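Local coordinates for sulfur carrier protein ThiS adenylyltransferase (Escherichia coli, PDB 1ZUD) that activates the sulfur carrier protein ThiS for thiamin biosynthesis by adenylating the carboxyl group of its C-terminal glycine with ATP, at residues C[38-50]-C[194-206]. Sequence-based numbering, arbitrary orientation.
Sequences GLGTPAALYLAGA and VGVMGTLQALEAI
Thr-199 lays its methyl group over one face of the Tyr-46 ring. This is a CH-pi contact, with CG2 4.2 Å from the ring centroid of Tyr-46. The Thr-199 chi1 of -59° sets OG1 beside the backbone N and turns CG2 anti to that N, over the Tyr-46 ring. OG1 of Thr-199 also bonds to Gly-195 O at 2.9 Å, with the hydroxyl oxygen above the carbonyl plane. The backbone N of Thr-199 reaches the same oxygen from the opposite face, so two bonds grip it. A valine here would probably leave Gly-195 O with the backbone bond alone and remove the hydrogen bond that helps hold the methyl over the Tyr-46 ring.

The axes of the segments 40-50 and 194-206 come within 7.3 Å and cross at -37°. At the turn just ahead of helix 40-50, backbone meets backbone. Gly-198 makes this possible: its CA lies 3.4 Å from Leu-39 O in a CA-H...O contact, and a CB on Gly-198 would clash with that oxygen. Leu-39 sends CD2 alongside Met-197 CB and to 3.6 Å from Val-194 CG2. The side chain of Gln-201 crosses that of Leu-39 at about a right angle. Its NE2 is held by the carbonyls of Ile-147 and Asp-124, while its buried OE1 sits 3.6 Å from Leu-39 CB. Further along, Ala-202 CB packs on Tyr-46 CB. Ala-50 CB meets Ile-206 CD1 at 3.8 Å.

Gly-38, of the ATP site, lies in a glycine-rich turn, consistent with a Rossmann-type motif that includes Gly-40, leading from strand 30-34 into helix 40-50. Leu-39 and Val-194 also touch the C-terminal part of ThiS. Helix 40-50 packs on helix 83-94 through Leu-45. Helix 191-210 lies against strands 146-152 and 155-161, and Thr-199 also meets Pro-192 of the second subunit.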
loop_
_atom_site.group_PDB
_atom_site.type_symbol
_atom_site.label_atom_id
_atom_site.label_comp_id
_atom_site.label_asym_id
_atom_site.label_seq_id
_atom_site.Cartn_x
_atom_site.Cartn_y
_atom_site.Cartn_z
ATOM N N GLY C 38 5.290 -10.687 7.327
ATOM C CA GLY C 38 5.270 -9.361 6.726
ATOM C C GLY C 38 3.854 -8.908 6.333
ATOM O O GLY C 38 3.498 -7.702 6.341
ATOM N N LEU C 39 3.018 -9.856 5.944
ATOM C CA LEU C 39 1.658 -9.464 5.532
ATOM C C LEU C 39 0.764 -9.363 6.766
ATOM O O LEU C 39 -0.060 -8.451 6.936
ATOM C CB LEU C 39 1.030 -10.565 4.632
ATOM C CG LEU C 39 1.687 -10.792 3.276
ATOM C CD1 LEU C 39 1.091 -12.080 2.601
ATOM C CD2 LEU C 39 1.373 -9.521 2.405
ATOM N N GLY C 40 0.901 -10.376 7.597
ATOM C CA GLY C 40 0.029 -10.469 8.736
ATOM C C GLY C 40 0.219 -9.459 9.840
ATOM O O GLY C 40 -0.790 -9.059 10.449
ATOM N N THR C 41 1.463 -9.068 10.122
ATOM C CA THR C 41 1.610 -8.123 11.235
ATOM C C THR C 41 0.947 -6.751 10.940
ATOM O O THR C 41 0.229 -6.260 11.793
ATOM C CB THR C 41 3.091 -7.955 11.649
ATOM O OG1 THR C 41 3.874 -7.573 10.526
ATOM C CG2 THR C 41 3.627 -9.257 12.205
ATOM N N PRO C 42 1.147 -6.126 9.751
ATOM C CA PRO C 42 0.425 -4.838 9.603
ATOM C C PRO C 42 -1.078 -5.064 9.503
ATOM O O PRO C 42 -1.860 -4.238 10.003
ATOM C CB PRO C 42 0.951 -4.230 8.316
ATOM C CG PRO C 42 1.577 -5.384 7.609
ATOM C CD PRO C 42 2.015 -6.396 8.591
ATOM N N ALA C 43 -1.509 -6.149 8.854
ATOM C CA ALA C 43 -2.959 -6.363 8.782
ATOM C C ALA C 43 -3.560 -6.468 10.191
ATOM O O ALA C 43 -4.604 -5.870 10.501
ATOM C CB ALA C 43 -3.294 -7.638 7.969
ATOM N N ALA C 44 -2.906 -7.200 11.067
ATOM C CA ALA C 44 -3.460 -7.339 12.414
ATOM C C ALA C 44 -3.466 -5.971 13.173
ATOM O O ALA C 44 -4.442 -5.653 13.862
ATOM C CB ALA C 44 -2.647 -8.390 13.219
ATOM N N LEU C 45 -2.392 -5.191 13.032
ATOM C CA LEU C 45 -2.284 -3.893 13.713
ATOM C C LEU C 45 -3.446 -3.008 13.271
ATOM O O LEU C 45 -4.103 -2.396 14.088
ATOM C CB LEU C 45 -0.953 -3.182 13.360
ATOM C CG LEU C 45 0.196 -3.554 14.316
ATOM C CD1 LEU C 45 1.554 -3.317 13.635
ATOM C CD2 LEU C 45 0.026 -2.790 15.657
ATOM N N TYR C 46 -3.673 -2.913 11.964
ATOM C CA TYR C 46 -4.757 -2.044 11.461
ATOM C C TYR C 46 -6.138 -2.544 11.798
ATOM O O TYR C 46 -7.072 -1.745 12.038
ATOM C CB TYR C 46 -4.637 -1.830 9.936
ATOM C CG TYR C 46 -3.549 -0.839 9.610
ATOM C CD1 TYR C 46 -2.304 -1.283 9.128
ATOM C CD2 TYR C 46 -3.716 0.516 9.904
ATOM C CE1 TYR C 46 -1.240 -0.406 8.971
ATOM C CE2 TYR C 46 -2.655 1.437 9.716
ATOM C CZ TYR C 46 -1.416 0.951 9.250
ATOM O OH TYR C 46 -0.379 1.819 9.029
ATOM N N LEU C 47 -6.308 -3.856 11.757
ATOM C CA LEU C 47 -7.624 -4.454 12.082
ATOM C C LEU C 47 -7.882 -4.230 13.586
ATOM O O LEU C 47 -9.009 -3.911 14.002
ATOM C CB LEU C 47 -7.611 -5.931 11.691
ATOM C CG LEU C 47 -8.378 -6.327 10.392
ATOM C CD1 LEU C 47 -8.930 -5.143 9.582
ATOM C CD2 LEU C 47 -7.484 -7.217 9.577
ATOM N N ALA C 48 -6.849 -4.397 14.409
ATOM C CA ALA C 48 -7.033 -4.114 15.850
ATOM C C ALA C 48 -7.380 -2.626 16.059
ATOM O O ALA C 48 -8.282 -2.275 16.852
ATOM C CB ALA C 48 -5.764 -4.436 16.626
ATOM N N GLY C 49 -6.655 -1.749 15.367
ATOM C CA GLY C 49 -6.914 -0.336 15.540
ATOM C C GLY C 49 -8.300 0.014 15.067
ATOM O O GLY C 49 -8.918 0.922 15.633
ATOM N N ALA C 50 -8.789 -0.689 14.042
ATOM C CA ALA C 50 -10.120 -0.450 13.473
ATOM C C ALA C 50 -11.317 -0.909 14.335
ATOM O O ALA C 50 -12.488 -0.582 14.033
ATOM C CB ALA C 50 -10.233 -1.163 12.071
ATOM N N VAL C 194 5.899 -5.792 1.155
ATOM C CA VAL C 194 5.036 -6.799 1.759
ATOM C C VAL C 194 4.090 -6.060 2.733
ATOM O O VAL C 194 2.924 -6.439 2.931
ATOM C CB VAL C 194 5.848 -7.964 2.468
ATOM C CG1 VAL C 194 6.700 -7.448 3.645
ATOM C CG2 VAL C 194 4.863 -8.960 3.033
ATOM N N GLY C 195 4.585 -4.989 3.337
ATOM C CA GLY C 195 3.759 -4.203 4.258
ATOM C C GLY C 195 2.560 -3.562 3.540
ATOM O O GLY C 195 1.441 -3.581 4.087
ATOM N N VAL C 196 2.766 -3.007 2.347
ATOM C CA VAL C 196 1.626 -2.409 1.701
ATOM C C VAL C 196 0.564 -3.461 1.338
ATOM O O VAL C 196 -0.632 -3.194 1.489
ATOM C CB VAL C 196 1.946 -1.594 0.415
ATOM C CG1 VAL C 196 2.902 -0.467 0.738
ATOM C CG2 VAL C 196 2.439 -2.448 -0.677
ATOM N N MET C 197 0.997 -4.661 0.965
ATOM C CA MET C 197 0.028 -5.722 0.610
ATOM C C MET C 197 -0.762 -6.135 1.828
ATOM O O MET C 197 -1.974 -6.325 1.760
ATOM C CB MET C 197 0.749 -6.943 -0.002
ATOM C CG MET C 197 1.619 -6.592 -1.232
ATOM S SD MET C 197 0.838 -5.542 -2.525
ATOM C CE MET C 197 -0.605 -6.657 -2.995
ATOM N N GLY C 198 -0.095 -6.286 2.978
ATOM C CA GLY C 198 -0.872 -6.673 4.139
ATOM C C GLY C 198 -1.798 -5.568 4.609
ATOM O O GLY C 198 -2.906 -5.834 5.087
ATOM N N THR C 199 -1.340 -4.319 4.527
ATOM C CA THR C 199 -2.203 -3.195 4.930
ATOM C C THR C 199 -3.431 -3.161 3.992
ATOM O O THR C 199 -4.573 -2.868 4.431
ATOM C CB THR C 199 -1.421 -1.847 4.848
ATOM O OG1 THR C 199 -0.292 -1.961 5.707
ATOM C CG2 THR C 199 -2.280 -0.646 5.347
ATOM N N LEU C 200 -3.207 -3.432 2.707
ATOM C CA LEU C 200 -4.346 -3.458 1.748
ATOM C C LEU C 200 -5.317 -4.601 2.085
ATOM O O LEU C 200 -6.500 -4.457 1.889
ATOM C CB LEU C 200 -3.843 -3.612 0.313
ATOM C CG LEU C 200 -3.220 -2.302 -0.168
ATOM C CD1 LEU C 200 -2.500 -2.563 -1.527
ATOM C CD2 LEU C 200 -4.299 -1.208 -0.206
ATOM N N GLN C 201 -4.807 -5.742 2.561
ATOM C CA GLN C 201 -5.671 -6.814 3.027
ATOM C C GLN C 201 -6.562 -6.280 4.163
ATOM O O GLN C 201 -7.739 -6.568 4.186
ATOM C CB GLN C 201 -4.850 -7.974 3.580
ATOM C CG GLN C 201 -4.194 -8.773 2.488
ATOM C CD GLN C 201 -3.472 -9.956 3.075
ATOM O OE1 GLN C 201 -2.343 -9.805 3.531
ATOM N NE2 GLN C 201 -4.119 -11.128 3.087
ATOM N N ALA C 202 -6.000 -5.539 5.129
ATOM C CA ALA C 202 -6.848 -4.971 6.207
ATOM C C ALA C 202 -7.958 -4.059 5.633
ATOM O O ALA C 202 -9.114 -4.075 6.082
ATOM C CB ALA C 202 -5.919 -4.116 7.241
ATOM N N LEU C 203 -7.572 -3.193 4.705
ATOM C CA LEU C 203 -8.502 -2.299 4.060
ATOM C C LEU C 203 -9.685 -3.116 3.450
ATOM O O LEU C 203 -10.850 -2.760 3.618
ATOM C CB LEU C 203 -7.831 -1.549 2.889
ATOM C CG LEU C 203 -8.235 -0.071 2.611
ATOM C CD1 LEU C 203 -7.950 0.242 1.136
ATOM C CD2 LEU C 203 -9.657 0.335 3.016
ATOM N N GLU C 204 -9.369 -4.169 2.711
ATOM C CA GLU C 204 -10.442 -4.971 2.061
ATOM C C GLU C 204 -11.344 -5.590 3.147
ATOM O O GLU C 204 -12.561 -5.696 3.004
ATOM C CB GLU C 204 -9.773 -6.058 1.168
ATOM C CG GLU C 204 -9.068 -5.445 -0.076
ATOM C CD GLU C 204 -9.984 -4.517 -0.874
ATOM O OE1 GLU C 204 -9.527 -3.477 -1.429
ATOM O OE2 GLU C 204 -11.195 -4.821 -0.933
ATOM N N ALA C 205 -10.747 -5.970 4.266
ATOM C CA ALA C 205 -11.521 -6.579 5.349
ATOM C C ALA C 205 -12.495 -5.616 5.982
ATOM O O ALA C 205 -13.648 -5.966 6.282
ATOM C CB ALA C 205 -10.587 -7.165 6.445
ATOM N N ILE C 206 -12.055 -4.397 6.171
ATOM C CA ILE C 206 -12.905 -3.392 6.771
ATOM C C ILE C 206 -14.061 -3.070 5.859
ATOM O O ILE C 206 -15.181 -2.905 6.329
ATOM C CB ILE C 206 -12.086 -2.110 7.062
ATOM C CG1 ILE C 206 -11.059 -2.461 8.160
ATOM C CG2 ILE C 206 -12.984 -0.969 7.524
ATOM C CD1 ILE C 206 -9.914 -1.475 8.277
#